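Local coordinates for hypothetical protein PH1918 (PDB 2D16) that is of unknown cellular role but belongs to the adenosine-specific kinase family and so probably acts on adenosine or a related adenine nucleotide, at residues Glu5-Glu10 with Leu125-Ile130; Val17-Gly22 with Asn114-Ile119; Gly46-Glu51 with Lys72-Ile77. All blocks are in the same frame, centred on the assembly; numbering follows the deposited sequence.

How the interactions relate
Helix 64-77 brings the three contacts together, lying between the three-stranded sheet 3-8/116-122/127-134 and the five-stranded sheet that includes strands 16-22 and 44-51. Interaction 1 lies nearest the surface and is ionic: a glutamate and an arginine join the outer strands of the small sheet. Interaction 2 is buried and purely apolar, joining the two sheets face to face; it shares the small sheet with interaction 1, where I7 O accepts from V118 N. Interaction 3 sets the helix on the large sheet through alanine contact and one buried amide. R127 of interaction 1 bonds to I77 O, while V118 of interaction 2 meets I77 by packing.

Interaction 1 (Glu5-Glu10 with Leu125-Ile130). With NA (sodium ion), chain E.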
ATOM      1  N   GLU A   5     -47.816 -48.163  -2.557  1.00 27.67           N
ATOM      2  CA  GLU A   5     -46.801 -48.717  -3.444  1.00 27.68           C
ATOM      3  C   GLU A   5     -45.447 -48.072  -3.164  1.00 26.79           C
ATOM      4  O   GLU A   5     -45.371 -46.956  -2.638  1.00 25.48           O
ATOM      5  CB  GLU A   5     -47.186 -48.507  -4.916  1.00 30.14           C
ATOM      6  CG  GLU A   5     -47.067 -47.079  -5.415  1.00 32.12           C
ATOM      7  CD  GLU A   5     -47.599 -46.909  -6.831  1.00 34.81           C
ATOM      8  OE1 GLU A   5     -48.812 -47.122  -7.040  1.00 38.04           O
ATOM      9  OE2 GLU A   5     -46.807 -46.565  -7.735  1.00 34.15           O
ATOM     10  N   VAL A   6     -44.383 -48.790  -3.514  1.00 25.45           N
ATOM     11  CA  VAL A   6     -43.024 -48.315  -3.311  1.00 25.31           C
ATOM     12  C   VAL A   6     -42.407 -47.977  -4.658  1.00 26.25           C
ATOM     13  O   VAL A   6     -42.431 -48.787  -5.582  1.00 27.11           O
ATOM     14  CB  VAL A   6     -42.167 -49.389  -2.613  1.00 26.28           C
ATOM     15  CG1 VAL A   6     -40.748 -48.879  -2.398  1.00 26.07           C
ATOM     16  CG2 VAL A   6     -42.807 -49.766  -1.289  1.00 25.49           C
ATOM     17  N   ILE A   7     -41.862 -46.772  -4.767  1.00 24.93           N
ATOM     18  CA  ILE A   7     -41.244 -46.329  -6.004  1.00 25.89           C
ATOM     19  C   ILE A   7     -39.746 -46.150  -5.806  1.00 25.35           C
ATOM     20  O   ILE A   7     -39.309 -45.421  -4.917  1.00 23.68           O
ATOM     21  CB  ILE A   7     -41.851 -44.987  -6.477  1.00 27.87           C
ATOM     22  CG1 ILE A   7     -43.342 -45.173  -6.776  1.00 28.96           C
ATOM     23  CG2 ILE A   7     -41.116 -44.484  -7.712  1.00 27.31           C
ATOM     24  CD1 ILE A   7     -44.068 -43.885  -7.089  1.00 30.04           C
ATOM     25  N   ASP A   8     -38.961 -46.838  -6.626  1.00 24.57           N
ATOM     26  CA  ASP A   8     -37.515 -46.728  -6.546  1.00 24.57           C
ATOM     27  C   ASP A   8     -37.104 -45.540  -7.405  1.00 25.33           C
ATOM     28  O   ASP A   8     -37.452 -45.475  -8.587  1.00 24.90           O
ATOM     29  CB  ASP A   8     -36.846 -48.001  -7.080  1.00 24.86           C
ATOM     30  CG  ASP A   8     -36.997 -49.181  -6.139  1.00 24.81           C
ATOM     31  OD1 ASP A   8     -36.430 -49.134  -5.027  1.00 27.00           O
ATOM     32  OD2 ASP A   8     -37.679 -50.156  -6.511  1.00 27.88           O
ATOM     33  N   ILE A   9     -36.388 -44.592  -6.809  1.00 23.69           N
ATOM     34  CA  ILE A   9     -35.929 -43.425  -7.547  1.00 24.30           C
ATOM     35  C   ILE A   9     -34.837 -43.869  -8.513  1.00 23.91           C
ATOM     36  O   ILE A   9     -33.874 -44.523  -8.110  1.00 24.87           O
ATOM     37  CB  ILE A   9     -35.347 -42.347  -6.605  1.00 25.43           C
ATOM     38  CG1 ILE A   9     -36.462 -41.747  -5.742  1.00 24.50           C
ATOM     39  CG2 ILE A   9     -34.641 -41.267  -7.424  1.00 26.94           C
ATOM     40  CD1 ILE A   9     -37.542 -41.037  -6.542  1.00 26.40           C
ATOM     41  N   GLU A  10     -35.006 -43.527  -9.787  1.00 23.98           N
ATOM     42  CA  GLU A  10     -34.024 -43.877 -10.807  1.00 25.23           C
ATOM     43  C   GLU A  10     -33.043 -42.719 -10.944  1.00 25.22           C
ATOM     44  O   GLU A  10     -33.430 -41.608 -11.307  1.00 25.36           O
ATOM     45  CB  GLU A  10     -34.705 -44.121 -12.158  1.00 26.78           C
ATOM     46  CG  GLU A  10     -33.767 -44.718 -13.208  1.00 30.37           C
ATOM     47  CD  GLU A  10     -34.360 -44.735 -14.605  1.00 31.67           C
ATOM     48  OE1 GLU A  10     -35.582 -44.959 -14.740  1.00 34.12           O
ATOM     49  OE2 GLU A  10     -33.595 -44.537 -15.574  1.00 35.54           O
ATOM     50  N   LEU A 125     -59.103 -40.232  -5.334  1.00 22.50           N
ATOM     51  CA  LEU A 125     -58.848 -38.887  -5.841  1.00 22.61           C
ATOM     52  C   LEU A 125     -57.488 -38.768  -6.509  1.00 22.77           C
ATOM     53  O   LEU A 125     -57.386 -38.351  -7.662  1.00 23.58           O
ATOM     54  CB  LEU A 125     -58.932 -37.852  -4.712  1.00 23.05           C
ATOM     55  CG  LEU A 125     -58.417 -36.449  -5.074  1.00 23.20           C
ATOM     56  CD1 LEU A 125     -59.283 -35.842  -6.177  1.00 25.33           C
ATOM     57  CD2 LEU A 125     -58.426 -35.557  -3.841  1.00 25.53           C
ATOM     58  N   GLY A 126     -56.436 -39.125  -5.778  1.00 23.07           N
ATOM     59  CA  GLY A 126     -55.103 -39.018  -6.334  1.00 21.54           C
ATOM     60  C   GLY A 126     -54.046 -39.747  -5.533  1.00 20.94           C
ATOM     61  O   GLY A 126     -54.331 -40.737  -4.856  1.00 20.45           O
ATOM     62  N   ARG A 127     -52.820 -39.244  -5.602  1.00 20.88           N
ATOM     63  CA  ARG A 127     -51.705 -39.869  -4.905  1.00 20.19           C
ATOM     64  C   ARG A 127     -51.057 -38.964  -3.863  1.00 19.11           C
ATOM     65  O   ARG A 127     -51.119 -37.736  -3.949  1.00 18.30           O
ATOM     66  CB  ARG A 127     -50.674 -40.345  -5.938  1.00 20.88           C
ATOM     67  CG  ARG A 127     -51.194 -41.510  -6.789  1.00 21.79           C
ATOM     68  CD  ARG A 127     -50.457 -41.658  -8.117  1.00 22.16           C
ATOM     69  NE  ARG A 127     -49.096 -42.178  -7.990  1.00 23.70           N
ATOM     70  CZ  ARG A 127     -48.786 -43.458  -7.809  1.00 25.15           C
ATOM     71  NH1 ARG A 127     -49.739 -44.376  -7.726  1.00 26.06           N
ATOM     72  NH2 ARG A 127     -47.511 -43.825  -7.736  1.00 23.68           N
ATOM     73  N   ALA A 128     -50.436 -39.593  -2.870  1.00 20.53           N
ATOM     74  CA  ALA A 128     -49.790 -38.863  -1.791  1.00 19.55           C
ATOM     75  C   ALA A 128     -48.493 -39.539  -1.371  1.00 19.28           C
ATOM     76  O   ALA A 128     -48.421 -40.760  -1.285  1.00 20.67           O
ATOM     77  CB  ALA A 128     -50.730 -38.784  -0.597  1.00 20.92           C
ATOM     78  N   VAL A 129     -47.461 -38.740  -1.122  1.00 19.23           N
ATOM     79  CA  VAL A 129     -46.191 -39.292  -0.668  1.00 18.98           C
ATOM     80  C   VAL A 129     -46.344 -39.452   0.840  1.00 19.26           C
ATOM     81  O   VAL A 129     -46.541 -38.464   1.548  1.00 21.73           O
ATOM     82  CB  VAL A 129     -45.021 -38.324  -0.950  1.00 19.48           C
ATOM     83  CG1 VAL A 129     -43.757 -38.814  -0.250  1.00 20.57           C
ATOM     84  CG2 VAL A 129     -44.787 -38.205  -2.454  1.00 19.60           C
ATOM     85  N   ILE A 130     -46.270 -40.684   1.336  1.00 18.55           N
ATOM     86  CA  ILE A 130     -46.413 -40.890   2.776  1.00 18.88           C
ATOM     87  C   ILE A 130     -45.079 -41.109   3.468  1.00 17.59           C
ATOM     88  O   ILE A 130     -45.013 -41.234   4.687  1.00 18.97           O
ATOM     89  CB  ILE A 130     -47.385 -42.060   3.102  1.00 19.24           C
ATOM     90  CG1 ILE A 130     -46.836 -43.391   2.578  1.00 19.68           C
ATOM     91  CG2 ILE A 130     -48.753 -41.764   2.499  1.00 19.30           C
ATOM     92  CD1 ILE A 130     -47.674 -44.596   2.993  1.00 20.56           C
TER
HETATM   93 NA    NA E1001     -45.913 -39.360   5.941  0.50 22.13          NA
HETATM   94  O   HOH W   1     -45.178 -38.049   4.056  1.00 18.04           O
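The salt bridge between E5 and R127 is doubled yet far from coplanar: the carboxylate and guanidinium planes stand 72° apart. R127 reaches end-on with both terminal nitrogens, NH1 bonding to E5 OE1 at 3.0 Å and NH2 to E5 OE2 at 2.8 Å. Both bonds are nearly straight and lie close to the guanidinium plane, but they meet the carboxylate from above its plane. E5 places its group there with CG between the backbone N and carbonyl carbon (chi1 72°) and an extended chain beyond; glutamate suits the place by offering one oxygen to each terminal nitrogen. I7 adds apolar contact beside the ion pair, its CD1 lying 3.5 Å from R127 NH2 at the guanidinium edge. An arginine, with three nitrogens that can donate in different directions, suits this position, since NE also donates to I77 O and NH1 has a second acidic partner in E122. Those bonds fix the guanidinium's rotation beside the C-terminal end of helix 64-77, where the helix dipole would favour a positive charge. At the other end of the second segment a sodium ion is coordinated by I130 O and by a water that donates to V129 O. Strand 116-122 runs between the two segments and is hydrogen-bonded to each, making this a salt bridge between the outer strands of a three-stranded antiparallel sheet, spanning its middle strand.

Interaction 2 (Val17-Gly22 with Asn114-Ile119)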
ATOM      1  N   VAL A  17     -30.624 -36.686  -4.860  1.00 20.61           N
ATOM      2  CA  VAL A  17     -32.048 -36.501  -5.098  1.00 20.10           C
ATOM      3  C   VAL A  17     -32.683 -35.779  -3.913  1.00 20.86           C
ATOM      4  O   VAL A  17     -32.313 -36.009  -2.760  1.00 19.68           O
ATOM      5  CB  VAL A  17     -32.788 -37.851  -5.318  1.00 20.70           C
ATOM      6  CG1 VAL A  17     -32.700 -38.718  -4.069  1.00 19.25           C
ATOM      7  CG2 VAL A  17     -34.251 -37.591  -5.679  1.00 20.88           C
ATOM      8  N   ILE A  18     -33.617 -34.883  -4.215  1.00 20.31           N
ATOM      9  CA  ILE A  18     -34.341 -34.141  -3.193  1.00 19.36           C
ATOM     10  C   ILE A  18     -35.811 -34.189  -3.600  1.00 20.20           C
ATOM     11  O   ILE A  18     -36.157 -33.850  -4.732  1.00 22.02           O
ATOM     12  CB  ILE A  18     -33.893 -32.661  -3.118  1.00 20.61           C
ATOM     13  CG1 ILE A  18     -32.386 -32.574  -2.872  1.00 18.67           C
ATOM     14  CG2 ILE A  18     -34.644 -31.957  -1.990  1.00 21.46           C
ATOM     15  CD1 ILE A  18     -31.839 -31.157  -2.895  1.00 22.77           C
ATOM     16  N   ILE A  19     -36.671 -34.631  -2.690  1.00 19.27           N
ATOM     17  CA  ILE A  19     -38.098 -34.718  -2.977  1.00 19.64           C
ATOM     18  C   ILE A  19     -38.816 -33.781  -2.013  1.00 19.28           C
ATOM     19  O   ILE A  19     -38.523 -33.780  -0.821  1.00 19.04           O
ATOM     20  CB  ILE A  19     -38.646 -36.148  -2.752  1.00 21.53           C
ATOM     21  CG1 ILE A  19     -37.763 -37.183  -3.457  1.00 24.91           C
ATOM     22  CG2 ILE A  19     -40.081 -36.236  -3.251  1.00 20.00           C
ATOM     23  CD1 ILE A  19     -37.724 -37.048  -4.960  1.00 26.97           C
ATOM     24  N   GLY A  20     -39.759 -32.997  -2.523  1.00 18.10           N
ATOM     25  CA  GLY A  20     -40.470 -32.077  -1.656  1.00 18.08           C
ATOM     26  C   GLY A  20     -41.920 -31.869  -2.036  1.00 18.68           C
ATOM     27  O   GLY A  20     -42.398 -32.400  -3.040  1.00 19.42           O
ATOM     28  N   GLN A  21     -42.622 -31.099  -1.213  1.00 17.90           N
ATOM     29  CA  GLN A  21     -44.030 -30.791  -1.443  1.00 18.09           C
ATOM     30  C   GLN A  21     -44.128 -29.274  -1.571  1.00 19.50           C
ATOM     31  O   GLN A  21     -43.681 -28.533  -0.685  1.00 18.10           O
ATOM     32  CB  GLN A  21     -44.883 -31.283  -0.267  1.00 16.65           C
ATOM     33  CG  GLN A  21     -46.396 -31.074  -0.454  1.00 18.97           C
ATOM     34  CD  GLN A  21     -47.033 -32.072  -1.420  1.00 20.11           C
ATOM     35  OE1 GLN A  21     -46.579 -33.213  -1.534  1.00 19.59           O
ATOM     36  NE2 GLN A  21     -48.070 -31.641  -2.130  1.00 20.78           N
ATOM     37  N   GLY A  22     -44.701 -28.814  -2.682  1.00 19.03           N
ATOM     38  CA  GLY A  22     -44.819 -27.386  -2.907  1.00 19.21           C
ATOM     39  C   GLY A  22     -46.206 -26.905  -3.285  1.00 19.89           C
ATOM     40  O   GLY A  22     -47.212 -27.507  -2.915  1.00 19.95           O
ATOM     41  N   ASN A 114     -28.088 -41.899  -1.429  1.00 23.85           N
ATOM     42  CA  ASN A 114     -28.256 -43.325  -1.121  1.00 24.27           C
ATOM     43  C   ASN A 114     -29.320 -43.917  -2.040  1.00 23.88           C
ATOM     44  O   ASN A 114     -30.001 -43.193  -2.768  1.00 22.48           O
ATOM     45  CB  ASN A 114     -28.792 -43.549   0.305  1.00 25.92           C
ATOM     46  CG  ASN A 114     -27.866 -43.055   1.387  1.00 27.67           C
ATOM     47  OD1 ASN A 114     -26.663 -43.294   1.356  1.00 29.97           O
ATOM     48  ND2 ASN A 114     -28.439 -42.383   2.382  1.00 28.86           N
ATOM     49  N   PRO A 115     -29.453 -45.254  -2.039  1.00 24.51           N
ATOM     50  CA  PRO A 115     -30.488 -45.867  -2.877  1.00 24.45           C
ATOM     51  C   PRO A 115     -31.719 -45.239  -2.212  1.00 23.23           C
ATOM     52  O   PRO A 115     -31.814 -45.228  -0.982  1.00 22.37           O
ATOM     53  CB  PRO A 115     -30.333 -47.349  -2.571  1.00 25.99           C
ATOM     54  CG  PRO A 115     -28.843 -47.473  -2.358  1.00 25.83           C
ATOM     55  CD  PRO A 115     -28.546 -46.277  -1.485  1.00 25.46           C
ATOM     56  N   PHE A 116     -32.644 -44.718  -3.005  1.00 21.85           N
ATOM     57  CA  PHE A 116     -33.781 -43.982  -2.452  1.00 21.34           C
ATOM     58  C   PHE A 116     -35.139 -44.455  -2.955  1.00 20.62           C
ATOM     59  O   PHE A 116     -35.292 -44.765  -4.136  1.00 21.59           O
ATOM     60  CB  PHE A 116     -33.580 -42.510  -2.834  1.00 20.86           C
ATOM     61  CG  PHE A 116     -34.252 -41.521  -1.922  1.00 21.02           C
ATOM     62  CD1 PHE A 116     -33.560 -40.976  -0.844  1.00 21.53           C
ATOM     63  CD2 PHE A 116     -35.542 -41.079  -2.182  1.00 21.08           C
ATOM     64  CE1 PHE A 116     -34.143 -39.998  -0.039  1.00 22.39           C
ATOM     65  CE2 PHE A 116     -36.141 -40.100  -1.383  1.00 21.12           C
ATOM     66  CZ  PHE A 116     -35.436 -39.558  -0.311  1.00 21.79           C
ATOM     67  N   GLN A 117     -36.126 -44.496  -2.059  1.00 19.82           N
ATOM     68  CA  GLN A 117     -37.479 -44.903  -2.434  1.00 19.18           C
ATOM     69  C   GLN A 117     -38.508 -43.907  -1.918  1.00 19.68           C
ATOM     70  O   GLN A 117     -38.319 -43.286  -0.873  1.00 19.43           O
ATOM     71  CB  GLN A 117     -37.838 -46.273  -1.855  1.00 21.30           C
ATOM     72  CG  GLN A 117     -36.916 -47.406  -2.235  1.00 20.56           C
ATOM     73  CD  GLN A 117     -37.366 -48.714  -1.614  1.00 23.53           C
ATOM     74  OE1 GLN A 117     -37.746 -48.752  -0.442  1.00 22.81           O
ATOM     75  NE2 GLN A 117     -37.323 -49.793  -2.391  1.00 22.35           N
ATOM     76  N   VAL A 118     -39.597 -43.762  -2.661  1.00 19.02           N
ATOM     77  CA  VAL A 118     -40.684 -42.878  -2.263  1.00 19.57           C
ATOM     78  C   VAL A 118     -41.898 -43.780  -2.067  1.00 19.38           C
ATOM     79  O   VAL A 118     -42.279 -44.528  -2.974  1.00 21.45           O
ATOM     80  CB  VAL A 118     -40.984 -41.802  -3.357  1.00 17.34           C
ATOM     81  CG1 VAL A 118     -42.211 -40.964  -2.959  1.00 17.99           C
ATOM     82  CG2 VAL A 118     -39.772 -40.885  -3.530  1.00 20.09           C
ATOM     83  N   ILE A 119     -42.490 -43.743  -0.876  1.00 19.61           N
ATOM     84  CA  ILE A 119     -43.661 -44.561  -0.602  1.00 19.73           C
ATOM     85  C   ILE A 119     -44.885 -43.712  -0.912  1.00 20.85           C
ATOM     86  O   ILE A 119     -45.068 -42.635  -0.345  1.00 20.82           O
ATOM     87  CB  ILE A 119     -43.699 -45.022   0.868  1.00 21.05           C
ATOM     88  CG1 ILE A 119     -42.402 -45.767   1.206  1.00 21.47           C
ATOM     89  CG2 ILE A 119     -44.905 -45.933   1.093  1.00 20.58           C
ATOM     90  CD1 ILE A 119     -42.347 -46.308   2.623  1.00 23.57           C
TER
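V17 and F116 meet where the two β-sheets of the protein pack face to face, strand 16-22 belonging to the five-stranded sheet and strand 116-122 to the three-stranded one. The strand segments run almost parallel, 13° apart and 9.6 Å between axes. V17 and I19 on one strand and F116 and V118 on the other point inward, as alternate residues of a β-strand do. The phenylalanine ring lies in the space between the layers. Its CG is anti to the backbone N (chi1 -155°), which lays the ring across towards strand 16-22. V17 comes over one face, its CG1 standing 4.1 Å from the ring centroid of F116 in a CH-pi contact, displaced towards the rim on the CG side. In V17 it is CG1, held between the backbone N and the carbonyl carbon (chi1 63°), that does the touching. I19 approaches differently: it and the ring point past one another, so that the isoleucine meets the end of the ring far from CB obliquely. The same CG1 of I19 also lies 4.2 Å from V118 CG2, so a single methylene sits against both F116 and V118. Branched valine and isoleucine suit these strands, filling the interlayer space with rigid apolar bulk close to the backbone, while the flat ring reaches across to lie against two residues of strand 16-22 at once. I9 packs against both F116 and V118, and V132 against the ring as well. I19 CG1 makes its closest approach to the ring at F116 CE2, 3.9 Å away.

Interaction 3 (Gly46-Glu51 with Lys72-Ile77); sequences GIAMNE and KNAVKI
Strand 46-51 and helix segment 72-77 run in nearly the same direction, crossing at -23° with axes only 7.7 Å apart, and A48 and A74 mark the point where their backbones come nearest. Their CA atoms are 6.0 Å from each other, a closeness that suits small residues, and A48 CB and A74 CB touch directly at 3.5 Å. Alanine suits both places: on the strand it gives the helix a flat seat, and on the helix it lets the backbone settle close to the sheet. V84 and T57, from the strands that flank 44-51, also touch A74.

Two residues on, on the same face of the strand, N50 adds a polar link. Its CG is anti to the carbonyl carbon (chi1 -58°), which directs the amide at the last turn of the helix. There N50 ND2 donates to A74 O at 3.0 Å, with an N-H...O angle of 155°. The acceptor lies near the plane of the asparagine amide, but the donor stands well above the carbonyl plane of A74. The same nitrogen donates to A79 O, just beyond the helix, while N50 OD1 bonds to T57 OG1 on strand 56-61. Asparagine is apt here because its one short side chain serves both as donor and as acceptor: the buried amide is satisfied at each end, and its three bonds fix its orientation. On the other face of the strand M49 points away, towards helix 25-39, so the sheet carries helices on both faces. Helix 64-77 links strand 56-61 to strand 82-88, which run parallel on either side of strand 44-51. The contact is therefore the helix-on-sheet packing of a beta-alpha-beta crossover that passes over an intervening antiparallel strand in an α+β fold with an antiparallel sheet.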
ATOM      1  N   GLY A  46     -31.862 -31.141 -12.651  1.00 21.44           N
ATOM      2  CA  GLY A  46     -33.134 -31.274 -13.320  1.00 20.06           C
ATOM      3  C   GLY A  46     -34.165 -31.174 -12.208  1.00 21.31           C
ATOM      4  O   GLY A  46     -33.940 -31.687 -11.110  1.00 19.70           O
ATOM      5  N   ILE A  47     -35.268 -30.478 -12.463  1.00 19.96           N
ATOM      6  CA  ILE A  47     -36.330 -30.371 -11.471  1.00 20.53           C
ATOM      7  C   ILE A  47     -37.666 -30.561 -12.181  1.00 20.63           C
ATOM      8  O   ILE A  47     -37.886 -30.028 -13.274  1.00 20.50           O
ATOM      9  CB  ILE A  47     -36.316 -29.002 -10.725  1.00 19.72           C
ATOM     10  CG1 ILE A  47     -37.459 -28.962  -9.700  1.00 19.85           C
ATOM     11  CG2 ILE A  47     -36.448 -27.842 -11.707  1.00 19.66           C
ATOM     12  CD1 ILE A  47     -37.493 -27.694  -8.856  1.00 20.23           C
ATOM     13  N   ALA A  48     -38.535 -31.359 -11.574  1.00 19.58           N
ATOM     14  CA  ALA A  48     -39.854 -31.624 -12.127  1.00 19.66           C
ATOM     15  C   ALA A  48     -40.868 -31.451 -11.005  1.00 20.40           C
ATOM     16  O   ALA A  48     -40.579 -31.743  -9.846  1.00 20.36           O
ATOM     17  CB  ALA A  48     -39.917 -33.035 -12.688  1.00 19.48           C
ATOM     18  N   MET A  49     -42.054 -30.969 -11.350  1.00 18.91           N
ATOM     19  CA  MET A  49     -43.088 -30.744 -10.355  1.00 20.15           C
ATOM     20  C   MET A  49     -44.445 -31.050 -10.963  1.00 21.11           C
ATOM     21  O   MET A  49     -44.727 -30.665 -12.101  1.00 22.19           O
ATOM     22  CB  MET A  49     -43.028 -29.296  -9.874  1.00 19.76           C
ATOM     23  CG  MET A  49     -43.895 -28.998  -8.668  1.00 19.46           C
ATOM     24  SD  MET A  49     -43.445 -27.404  -7.964  1.00 20.87           S
ATOM     25  CE  MET A  49     -44.606 -27.315  -6.567  1.00 21.03           C
ATOM     26  N   ASN A  50     -45.280 -31.745 -10.199  1.00 20.61           N
ATOM     27  CA  ASN A  50     -46.598 -32.142 -10.677  1.00 21.42           C
ATOM     28  C   ASN A  50     -47.701 -31.119 -10.472  1.00 22.47           C
ATOM     29  O   ASN A  50     -47.865 -30.566  -9.385  1.00 21.80           O
ATOM     30  CB  ASN A  50     -47.011 -33.466 -10.030  1.00 21.42           C
ATOM     31  CG  ASN A  50     -46.020 -34.575 -10.303  1.00 22.64           C
ATOM     32  OD1 ASN A  50     -45.436 -34.640 -11.382  1.00 22.56           O
ATOM     33  ND2 ASN A  50     -45.827 -35.459  -9.325  1.00 21.19           N
ATOM     34  N   GLU A  51     -48.456 -30.877 -11.538  1.00 22.75           N
ATOM     35  CA  GLU A  51     -49.575 -29.944 -11.505  1.00 23.70           C
ATOM     36  C   GLU A  51     -50.846 -30.792 -11.590  1.00 23.86           C
ATOM     37  O   GLU A  51     -51.074 -31.490 -12.579  1.00 24.31           O
ATOM     38  CB  GLU A  51     -49.490 -28.977 -12.687  1.00 23.80           C
ATOM     39  CG  GLU A  51     -50.540 -27.885 -12.653  1.00 24.96           C
ATOM     40  CD  GLU A  51     -50.495 -26.997 -13.878  1.00 26.17           C
ATOM     41  OE1 GLU A  51     -49.806 -27.361 -14.854  1.00 28.22           O
ATOM     42  OE2 GLU A  51     -51.160 -25.940 -13.866  1.00 29.76           O
ATOM     43  N   LYS A  72     -39.225 -38.149 -15.235  1.00 21.82           N
ATOM     44  CA  LYS A  72     -39.638 -39.544 -15.219  1.00 23.61           C
ATOM     45  C   LYS A  72     -39.993 -39.981 -13.798  1.00 22.67           C
ATOM     46  O   LYS A  72     -40.999 -40.656 -13.585  1.00 22.26           O
ATOM     47  CB  LYS A  72     -38.518 -40.429 -15.769  1.00 23.37           C
ATOM     48  CG  LYS A  72     -38.892 -41.895 -15.913  1.00 27.03           C
ATOM     49  CD  LYS A  72     -37.715 -42.695 -16.464  1.00 28.75           C
ATOM     50  CE  LYS A  72     -38.065 -44.167 -16.628  1.00 31.90           C
ATOM     51  NZ  LYS A  72     -36.907 -44.965 -17.130  1.00 32.60           N
ATOM     52  N   ASN A  73     -39.164 -39.596 -12.831  1.00 21.67           N
ATOM     53  CA  ASN A  73     -39.411 -39.948 -11.431  1.00 22.37           C
ATOM     54  C   ASN A  73     -40.648 -39.224 -10.905  1.00 22.15           C
ATOM     55  O   ASN A  73     -41.476 -39.811 -10.207  1.00 22.26           O
ATOM     56  CB  ASN A  73     -38.210 -39.573 -10.552  1.00 22.19           C
ATOM     57  CG  ASN A  73     -37.080 -40.589 -10.625  1.00 23.26           C
ATOM     58  OD1 ASN A  73     -37.236 -41.748 -10.228  1.00 25.01           O
ATOM     59  ND2 ASN A  73     -35.940 -40.162 -11.141  1.00 23.89           N
ATOM     60  N   ALA A  74     -40.766 -37.946 -11.244  1.00 21.10           N
ATOM     61  CA  ALA A  74     -41.899 -37.144 -10.796  1.00 20.33           C
ATOM     62  C   ALA A  74     -43.246 -37.647 -11.313  1.00 21.31           C
ATOM     63  O   ALA A  74     -44.211 -37.715 -10.554  1.00 20.70           O
ATOM     64  CB  ALA A  74     -41.700 -35.688 -11.200  1.00 19.05           C
ATOM     65  N   VAL A  75     -43.324 -37.998 -12.594  1.00 21.25           N
ATOM     66  CA  VAL A  75     -44.591 -38.467 -13.147  1.00 22.53           C
ATOM     67  C   VAL A  75     -44.969 -39.839 -12.578  1.00 23.13           C
ATOM     68  O   VAL A  75     -46.152 -40.163 -12.451  1.00 23.50           O
ATOM     69  CB  VAL A  75     -44.559 -38.514 -14.709  1.00 21.62           C
ATOM     70  CG1 VAL A  75     -43.769 -39.702 -15.195  1.00 21.75           C
ATOM     71  CG2 VAL A  75     -45.982 -38.542 -15.250  1.00 22.52           C
ATOM     72  N   LYS A  76     -43.962 -40.631 -12.221  1.00 23.35           N
ATOM     73  CA  LYS A  76     -44.213 -41.943 -11.645  1.00 24.38           C
ATOM     74  C   LYS A  76     -44.796 -41.730 -10.250  1.00 23.48           C
ATOM     75  O   LYS A  76     -45.773 -42.371  -9.876  1.00 23.30           O
ATOM     76  CB  LYS A  76     -42.920 -42.757 -11.560  1.00 26.96           C
ATOM     77  CG  LYS A  76     -43.137 -44.192 -11.094  1.00 31.86           C
ATOM     78  CD  LYS A  76     -44.159 -44.908 -11.976  1.00 35.11           C
ATOM     79  CE  LYS A  76     -44.454 -46.311 -11.469  1.00 38.33           C
ATOM     80  NZ  LYS A  76     -43.223 -47.149 -11.416  1.00 40.46           N
ATOM     81  N   ILE A  77     -44.197 -40.821  -9.487  1.00 22.89           N
ATOM     82  CA  ILE A  77     -44.694 -40.515  -8.149  1.00 22.16           C
ATOM     83  C   ILE A  77     -46.116 -39.978  -8.310  1.00 21.81           C
ATOM     84  O   ILE A  77     -47.013 -40.322  -7.541  1.00 22.65           O
ATOM     85  CB  ILE A  77     -43.792 -39.472  -7.454  1.00 22.60           C
ATOM     86  CG1 ILE A  77     -42.449 -40.124  -7.104  1.00 22.71           C
ATOM     87  CG2 ILE A  77     -44.484 -38.917  -6.212  1.00 22.31           C
ATOM     88  CD1 ILE A  77     -41.393 -39.155  -6.614  1.00 24.05           C
TER